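PDB 3GIR: aminomethyltransferase from Bartonella henselae, which belongs to the aminomethyltransferase (T-protein) family and pairs a folate-binding-type domain with a C-terminal beta-barrel domain. Local coordinates for residues K67-T72 against R255-L260; F202-Q205 against F209-R212; A277-W280 against V286-K289. All coordinates share one frame; numbering follows the deposited sequence.

How the contacts relate
Three contacts taken from one chain illustrate how polar chemistry follows position in a fold. Contact 1 is buried and lies between helices 65-74 and 248-257, where these segments meet in one histidine-carboxylate pair. Contact 2, partly buried, is a strand pair at the border of a mixed sheet, held by two backbone hydrogen bonds and apolar side chains; along the chain it is nested inside the long loop that contact 1 closes. Contact 3 lies at the surface, where an arginine of helix 284-289 reaches a backbone carbonyl. Helices 248-257 and 284-289 are consecutive, yet contacts 1 and 3 have centres about 29 Å apart, on opposite sides of the chain's centre.

Contact 1: residues K67-T72 against R255-L260; sequences KEHLHT and RLEAGL
The imidazole of H69 presents its NE2 edge to the carboxylate of E257, and these two buried side chains make the whole contact. OE1 of E257 lies in the ring plane, 2.8 Å from NE2 of H69, but the N-H points well off the oxygen (124° at the hydrogen), making this a weak bond. The same oxygen stands 3.0 Å from CE1 of H69, so it lies beside the NE2-CE1 edge of the ring. Ring and carboxylate planes are nearly perpendicular, 86° apart. H69 extends from its helix with CG anti to the backbone N (chi1 -180°), toward the E257 chain, which is extended beyond CG and comes from the opposite direction. The two helices, 65-74 and 248-257, belong to the folate-binding-type domain of the T-protein family, and the second ends here in a Schellman motif, with G259 at positive phi. Both polar groups have stronger partners: ND1 of H69 bonds S253, and OE1 of E257 forms a salt bridge with R73, whose charge would probably favour an ionised carboxylate. From the last helical turn, R255 donates through NH1 to the L260 carbonyl oxygen at 2.9 Å, and its guanidinium also forms salt bridges with D266 and D252.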
loop_
_atom_site.group_PDB
_atom_site.type_symbol
_atom_site.label_atom_id
_atom_site.label_comp_id
_atom_site.label_asym_id
_atom_site.label_seq_id
_atom_site.Cartn_x
_atom_site.Cartn_y
_atom_site.Cartn_z
ATOM N N LYS A 67 15.527 14.517 -0.763
ATOM C CA LYS A 67 15.372 15.024 -2.113
ATOM C C LYS A 67 14.605 14.017 -3.001
ATOM O O LYS A 67 13.902 14.406 -3.927
ATOM C CB LYS A 67 16.668 15.484 -2.753
ATOM C CG LYS A 67 17.220 16.814 -2.168
ATOM C CD LYS A 67 18.511 17.183 -2.782
ATOM C CE LYS A 67 18.995 18.532 -2.198
ATOM N NZ LYS A 67 20.479 18.663 -2.478
ATOM N N GLU A 68 14.672 12.742 -2.703
ATOM C CA GLU A 68 13.918 11.736 -3.466
ATOM C C GLU A 68 12.419 11.925 -3.199
ATOM O O GLU A 68 11.559 11.894 -4.087
ATOM C CB GLU A 68 14.350 10.288 -3.056
ATOM C CG GLU A 68 15.712 9.860 -3.550
ATOM C CD GLU A 68 16.282 8.618 -2.828
ATOM O OE1 GLU A 68 15.546 7.675 -2.536
ATOM O OE2 GLU A 68 17.488 8.582 -2.580
ATOM N N HIS A 69 12.090 12.112 -1.913
ATOM C CA HIS A 69 10.724 12.446 -1.528
ATOM C C HIS A 69 10.214 13.683 -2.234
ATOM O O HIS A 69 9.136 13.703 -2.899
ATOM C CB HIS A 69 10.653 12.561 0.006
ATOM C CG HIS A 69 9.287 12.903 0.533
ATOM N ND1 HIS A 69 8.566 12.049 1.340
ATOM C CD2 HIS A 69 8.530 14.019 0.374
ATOM C CE1 HIS A 69 7.413 12.623 1.646
ATOM N NE2 HIS A 69 7.352 13.816 1.057
ATOM N N LEU A 70 10.967 14.782 -2.073
ATOM C CA LEU A 70 10.579 16.044 -2.675
ATOM C C LEU A 70 10.520 15.939 -4.189
ATOM O O LEU A 70 9.594 16.493 -4.783
ATOM C CB LEU A 70 11.494 17.182 -2.194
ATOM C CG LEU A 70 11.430 17.499 -0.691
ATOM C CD1 LEU A 70 12.659 18.426 -0.300
ATOM C CD2 LEU A 70 10.101 18.058 -0.214
ATOM N N HIS A 71 11.438 15.192 -4.783
ATOM C CA HIS A 71 11.427 14.967 -6.228
ATOM C C HIS A 71 10.125 14.366 -6.737
ATOM O O HIS A 71 9.566 14.789 -7.770
ATOM C CB HIS A 71 12.654 14.160 -6.691
ATOM C CG HIS A 71 12.679 13.965 -8.177
ATOM N ND1 HIS A 71 13.276 14.878 -9.022
ATOM C CD2 HIS A 71 12.134 13.005 -8.962
ATOM C CE1 HIS A 71 13.128 14.452 -10.273
ATOM N NE2 HIS A 71 12.419 13.337 -10.270
ATOM N N THR A 72 9.579 13.404 -5.985
ATOM C CA THR A 72 8.366 12.715 -6.359
ATOM C C THR A 72 7.192 13.658 -6.361
ATOM O O THR A 72 6.333 13.595 -7.229
ATOM C CB THR A 72 8.101 11.462 -5.442
ATOM O OG1 THR A 72 9.239 10.579 -5.478
ATOM C CG2 THR A 72 6.886 10.689 -5.816
ATOM N N ARG A 255 4.181 7.657 1.518
ATOM C CA ARG A 255 2.971 6.997 1.870
ATOM C C ARG A 255 2.444 7.429 3.234
ATOM O O ARG A 255 1.223 7.511 3.418
ATOM C CB ARG A 255 3.094 5.472 1.753
ATOM C CG ARG A 255 3.982 4.786 2.810
ATOM C CD ARG A 255 3.152 4.397 3.957
ATOM N NE ARG A 255 4.016 3.932 5.033
ATOM C CZ ARG A 255 3.619 3.563 6.255
ATOM N NH1 ARG A 255 2.360 3.553 6.627
ATOM N NH2 ARG A 255 4.565 3.143 7.101
ATOM N N LEU A 256 3.334 7.647 4.176
ATOM C CA LEU A 256 2.930 8.045 5.524
ATOM C C LEU A 256 2.335 9.442 5.548
ATOM O O LEU A 256 1.258 9.656 6.123
ATOM C CB LEU A 256 4.122 7.873 6.471
ATOM C CG LEU A 256 3.949 8.225 7.957
ATOM C CD1 LEU A 256 2.638 7.604 8.493
ATOM C CD2 LEU A 256 5.233 7.881 8.750
ATOM N N GLU A 257 2.933 10.377 4.833
ATOM C CA GLU A 257 2.275 11.725 4.574
ATOM C C GLU A 257 0.871 11.599 3.979
ATOM O O GLU A 257 -0.026 12.370 4.276
ATOM C CB GLU A 257 3.149 12.593 3.685
ATOM C CG GLU A 257 4.283 13.218 4.360
ATOM C CD GLU A 257 5.038 14.166 3.462
ATOM O OE1 GLU A 257 4.811 14.095 2.228
ATOM O OE2 GLU A 257 5.873 14.958 3.959
ATOM N N ALA A 258 0.698 10.653 3.047
ATOM C CA ALA A 258 -0.576 10.377 2.359
ATOM C C ALA A 258 -1.613 9.614 3.203
ATOM O O ALA A 258 -2.690 9.352 2.739
ATOM C CB ALA A 258 -0.368 9.648 0.987
ATOM N N GLY A 259 -1.247 9.241 4.401
ATOM C CA GLY A 259 -2.094 8.504 5.287
ATOM C C GLY A 259 -2.343 7.048 4.974
ATOM O O GLY A 259 -3.378 6.462 5.412
ATOM N N LEU A 260 -1.452 6.440 4.193
ATOM C CA LEU A 260 -1.660 5.094 3.703
ATOM C C LEU A 260 -1.085 4.072 4.614
ATOM O O LEU A 260 0.017 4.244 5.112
ATOM C CB LEU A 260 -1.090 4.961 2.290
ATOM C CG LEU A 260 -1.522 6.044 1.300
ATOM C CD1 LEU A 260 -0.785 5.914 -0.044
ATOM C CD2 LEU A 260 -3.011 5.933 1.151
#

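Contact 2: residues F202-Q205 against F209-R212; sequences FEPQ and FITR
F202 and I210 lie side by side and point the same way, as befits facing residues of a beta-hairpin, here an antiparallel hydrogen-bonded pair. The phenyl ring brings CE2 to within 3.8 Å of CB of I210, and the branch CG2 lies only slightly farther from the same ring atom. With its CG placed between the backbone N and the carbonyl carbon (chi1 79°), F202 also puts its ring beneath P204, whose CD sits over the ring centre, 4.2 Å above the plane. P204 meets I210 at about a right angle, its CG touching I210 CD1 at 3.7 Å. The isoleucine is thus met by the phenyl ring at its branch point and by the proline at its tip. Two backbone bonds fix this register: F202 N to I210 O and I210 N to F202 O, both 2.9 Å, the second nearly straight at 170°. The F202 carbonyl oxygen additionally receives a CA-H...O contact from F209, whose side chain leaves on the other side of the strand. There F209 packs on T133 and L135 of strand 126-136, while I210 touches I223; backbone bonds to A224 and E222 place strand 209-211 between 220-225 and the outermost strand 201-202 of the mixed sheet.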
loop_
_atom_site.group_PDB
_atom_site.type_symbol
_atom_site.label_atom_id
_atom_site.label_comp_id
_atom_site.label_asym_id
_atom_site.label_seq_id
_atom_site.Cartn_x
_atom_site.Cartn_y
_atom_site.Cartn_z
ATOM N N PHE A 202 -5.535 -1.593 -17.243
ATOM C CA PHE A 202 -5.726 -2.263 -18.529
ATOM C C PHE A 202 -4.455 -3.030 -18.905
ATOM O O PHE A 202 -3.442 -2.934 -18.238
ATOM C CB PHE A 202 -6.148 -1.264 -19.640
ATOM C CG PHE A 202 -5.016 -0.410 -20.249
ATOM C CD1 PHE A 202 -4.815 -0.388 -21.643
ATOM C CD2 PHE A 202 -4.172 0.371 -19.469
ATOM C CE1 PHE A 202 -3.802 0.445 -22.200
ATOM C CE2 PHE A 202 -3.190 1.189 -20.002
ATOM C CZ PHE A 202 -3.015 1.246 -21.366
ATOM N N GLU A 203 -4.530 -3.782 -20.010
ATOM C CA GLU A 203 -3.392 -4.541 -20.496
ATOM C C GLU A 203 -3.033 -4.017 -21.862
ATOM O O GLU A 203 -3.703 -4.377 -22.838
ATOM C CB GLU A 203 -3.709 -6.023 -20.563
ATOM C CG GLU A 203 -4.096 -6.639 -19.243
ATOM C CD GLU A 203 -4.665 -8.055 -19.404
ATOM O OE1 GLU A 203 -5.753 -8.209 -19.975
ATOM O OE2 GLU A 203 -3.936 -8.988 -19.012
ATOM N N PRO A 204 -2.010 -3.173 -21.945
ATOM C CA PRO A 204 -1.654 -2.559 -23.286
ATOM C C PRO A 204 -0.954 -3.499 -24.253
ATOM O O PRO A 204 -0.864 -3.162 -25.444
ATOM C CB PRO A 204 -0.713 -1.446 -22.882
ATOM C CG PRO A 204 -0.048 -1.948 -21.679
ATOM C CD PRO A 204 -1.119 -2.676 -20.882
ATOM N N GLN A 205 -0.429 -4.608 -23.740
ATOM C CA GLN A 205 0.221 -5.645 -24.509
ATOM C C GLN A 205 0.081 -6.928 -23.717
ATOM O O GLN A 205 -0.082 -6.910 -22.519
ATOM C CB GLN A 205 1.696 -5.283 -24.747
ATOM C CG GLN A 205 2.638 -6.356 -25.242
ATOM C CD GLN A 205 2.281 -6.861 -26.629
ATOM O OE1 GLN A 205 1.094 -7.078 -26.952
ATOM N NE2 GLN A 205 3.276 -7.066 -27.427
ATOM N N PHE A 209 0.544 -5.029 -17.576
ATOM C CA PHE A 209 -0.629 -4.540 -16.817
ATOM C C PHE A 209 -0.301 -3.151 -16.340
ATOM O O PHE A 209 0.722 -2.983 -15.677
ATOM C CB PHE A 209 -0.891 -5.544 -15.668
ATOM C CG PHE A 209 -1.936 -5.154 -14.673
ATOM C CD1 PHE A 209 -3.193 -4.796 -15.049
ATOM C CD2 PHE A 209 -1.635 -5.176 -13.309
ATOM C CE1 PHE A 209 -4.181 -4.449 -14.093
ATOM C CE2 PHE A 209 -2.608 -4.884 -12.358
ATOM C CZ PHE A 209 -3.880 -4.463 -12.772
ATOM N N ILE A 210 -1.099 -2.123 -16.693
ATOM C CA ILE A 210 -0.843 -0.776 -16.248
ATOM C C ILE A 210 -2.058 -0.287 -15.509
ATOM O O ILE A 210 -3.195 -0.430 -16.006
ATOM C CB ILE A 210 -0.535 0.182 -17.418
ATOM C CG1 ILE A 210 0.770 -0.299 -18.100
ATOM C CG2 ILE A 210 -0.479 1.663 -16.971
ATOM C CD1 ILE A 210 1.216 0.596 -19.315
ATOM N N THR A 211 -1.819 0.317 -14.350
ATOM C CA THR A 211 -2.874 0.918 -13.534
ATOM C C THR A 211 -2.525 2.375 -13.217
ATOM O O THR A 211 -1.342 2.741 -13.160
ATOM C CB THR A 211 -3.157 0.162 -12.215
ATOM O OG1 THR A 211 -1.952 0.188 -11.402
ATOM C CG2 THR A 211 -3.649 -1.313 -12.415
ATOM N N ARG A 212 -3.550 3.215 -13.080
ATOM C CA ARG A 212 -3.366 4.581 -12.627
ATOM C C ARG A 212 -3.646 4.571 -11.128
ATOM O O ARG A 212 -4.767 4.691 -10.658
ATOM C CB ARG A 212 -4.260 5.563 -13.406
ATOM C CG ARG A 212 -3.914 6.996 -13.135
ATOM C CD ARG A 212 -4.554 7.993 -14.133
ATOM N NE ARG A 212 -3.840 9.197 -14.236
ATOM C CZ ARG A 212 -3.833 9.973 -15.314
ATOM N NH1 ARG A 212 -4.516 9.608 -16.392
ATOM N NH2 ARG A 212 -3.122 11.042 -15.342
#

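Contact 3: residues A277-W280 against V286-K289; sequences ALTW and VREK
R287 and T279 bury most of the surface in this contact, in which a long side chain from one short helix reaches across to the backbone of a 3-10 segment. The two elements follow one another in the chain: residues 279-280 begin the 3-10 segment, and helix 284-289 comes soon after, so the contact closes a local loop at the surface of the protein. R287 starts with CG anti to its carbonyl carbon (chi1 -66°) and stays extended from CG to NE, a shape that carries the guanidinium clear of its helix. There NH2 of R287 approaches the carbonyl oxygen of T279 to 2.8 Å. The bond is weak, because the N-H is directed well away from the acceptor, with an angle of 125° at the hydrogen. A stronger polar partner of the arginine lies in the connecting loop, where NE donates to the carbonyl oxygen of V282; the side chain thus joins the helix to two carbonyls that precede it in the chain, that of T279 only weakly. T279 crosses R287 at about a right angle. R287 and T279 also share a neighbour, since both side chains touch L302 of helix 295-304. W280 adds little to the contact: its CB leads away from the helix, and its ring meets that of Y116 instead, with planes about 25° apart. Its backbone N nevertheless lies near the guanidinium plane, at the edge, 4.2 Å from NH2 of R287, while CB and OG1 of T279 each stand 3.7 Å from that same nitrogen.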
loop_
_atom_site.group_PDB
_atom_site.type_symbol
_atom_site.label_atom_id
_atom_site.label_comp_id
_atom_site.label_asym_id
_atom_site.label_seq_id
_atom_site.Cartn_x
_atom_site.Cartn_y
_atom_site.Cartn_z
ATOM N N ALA A 277 -9.855 1.510 10.877
ATOM C CA ALA A 277 -10.638 2.515 10.145
ATOM C C ALA A 277 -10.509 2.381 8.636
ATOM O O ALA A 277 -10.308 3.378 7.917
ATOM C CB ALA A 277 -10.280 3.974 10.590
ATOM N N LEU A 278 -10.756 1.141 8.179
ATOM C CA LEU A 278 -10.721 0.795 6.770
ATOM C C LEU A 278 -12.054 0.132 6.353
ATOM O O LEU A 278 -12.130 -0.470 5.262
ATOM C CB LEU A 278 -9.535 -0.122 6.520
ATOM C CG LEU A 278 -8.109 0.392 6.717
ATOM C CD1 LEU A 278 -7.144 -0.752 6.443
ATOM C CD2 LEU A 278 -7.802 1.530 5.787
ATOM N N THR A 279 -13.111 0.210 7.176
ATOM C CA THR A 279 -14.367 -0.467 6.816
ATOM C C THR A 279 -14.977 0.157 5.564
ATOM O O THR A 279 -15.822 -0.486 4.954
ATOM C CB THR A 279 -15.477 -0.407 7.943
ATOM O OG1 THR A 279 -15.765 0.968 8.194
ATOM C CG2 THR A 279 -14.972 -1.123 9.217
ATOM N N TRP A 280 -14.580 1.378 5.200
ATOM C CA TRP A 280 -15.058 2.057 3.989
ATOM C C TRP A 280 -14.857 1.194 2.721
ATOM O O TRP A 280 -15.564 1.350 1.728
ATOM C CB TRP A 280 -14.401 3.400 3.787
ATOM C CG TRP A 280 -12.890 3.386 3.740
ATOM C CD1 TRP A 280 -12.080 3.740 4.754
ATOM C CD2 TRP A 280 -12.040 3.063 2.630
ATOM N NE1 TRP A 280 -10.759 3.650 4.372
ATOM C CE2 TRP A 280 -10.710 3.215 3.073
ATOM C CE3 TRP A 280 -12.270 2.632 1.321
ATOM C CZ2 TRP A 280 -9.620 2.978 2.241
ATOM C CZ3 TRP A 280 -11.166 2.407 0.506
ATOM C CH2 TRP A 280 -9.881 2.556 0.981
ATOM N N VAL A 286 -22.342 -5.432 0.168
ATOM C CA VAL A 286 -21.482 -6.555 0.455
ATOM C C VAL A 286 -21.629 -6.969 1.904
ATOM O O VAL A 286 -21.561 -8.162 2.236
ATOM C CB VAL A 286 -19.991 -6.171 0.143
ATOM C CG1 VAL A 286 -19.060 -7.345 0.560
ATOM C CG2 VAL A 286 -19.820 -5.787 -1.368
ATOM N N ARG A 287 -21.770 -5.975 2.782
ATOM C CA ARG A 287 -22.002 -6.248 4.205
ATOM C C ARG A 287 -23.316 -6.979 4.405
ATOM O O ARG A 287 -23.412 -7.938 5.164
ATOM C CB ARG A 287 -22.025 -4.940 5.009
ATOM C CG ARG A 287 -20.702 -4.187 5.078
ATOM C CD ARG A 287 -20.811 -2.914 5.931
ATOM N NE ARG A 287 -19.757 -1.958 5.597
ATOM C CZ ARG A 287 -19.476 -0.841 6.259
ATOM N NH1 ARG A 287 -20.172 -0.487 7.333
ATOM N NH2 ARG A 287 -18.483 -0.067 5.835
ATOM N N GLU A 288 -24.307 -6.542 3.657
ATOM C CA GLU A 288 -25.654 -7.107 3.788
ATOM C C GLU A 288 -25.733 -8.519 3.237
ATOM O O GLU A 288 -26.351 -9.381 3.857
ATOM C CB GLU A 288 -26.674 -6.154 3.181
ATOM C CG GLU A 288 -26.798 -4.916 4.085
ATOM C CD GLU A 288 -27.783 -3.845 3.613
ATOM O OE1 GLU A 288 -28.222 -3.892 2.429
ATOM O OE2 GLU A 288 -28.071 -2.933 4.445
ATOM N N LYS A 289 -25.048 -8.788 2.126
ATOM C CA LYS A 289 -24.986 -10.148 1.601
ATOM C C LYS A 289 -24.160 -11.074 2.501
ATOM O O LYS A 289 -24.475 -12.247 2.669
ATOM C CB LYS A 289 -24.413 -10.130 0.197
ATOM C CG LYS A 289 -25.486 -10.075 -0.871
ATOM C CD LYS A 289 -24.905 -10.141 -2.278
ATOM C CE LYS A 289 -24.265 -8.817 -2.682
ATOM N NZ LYS A 289 -24.392 -8.627 -4.167
#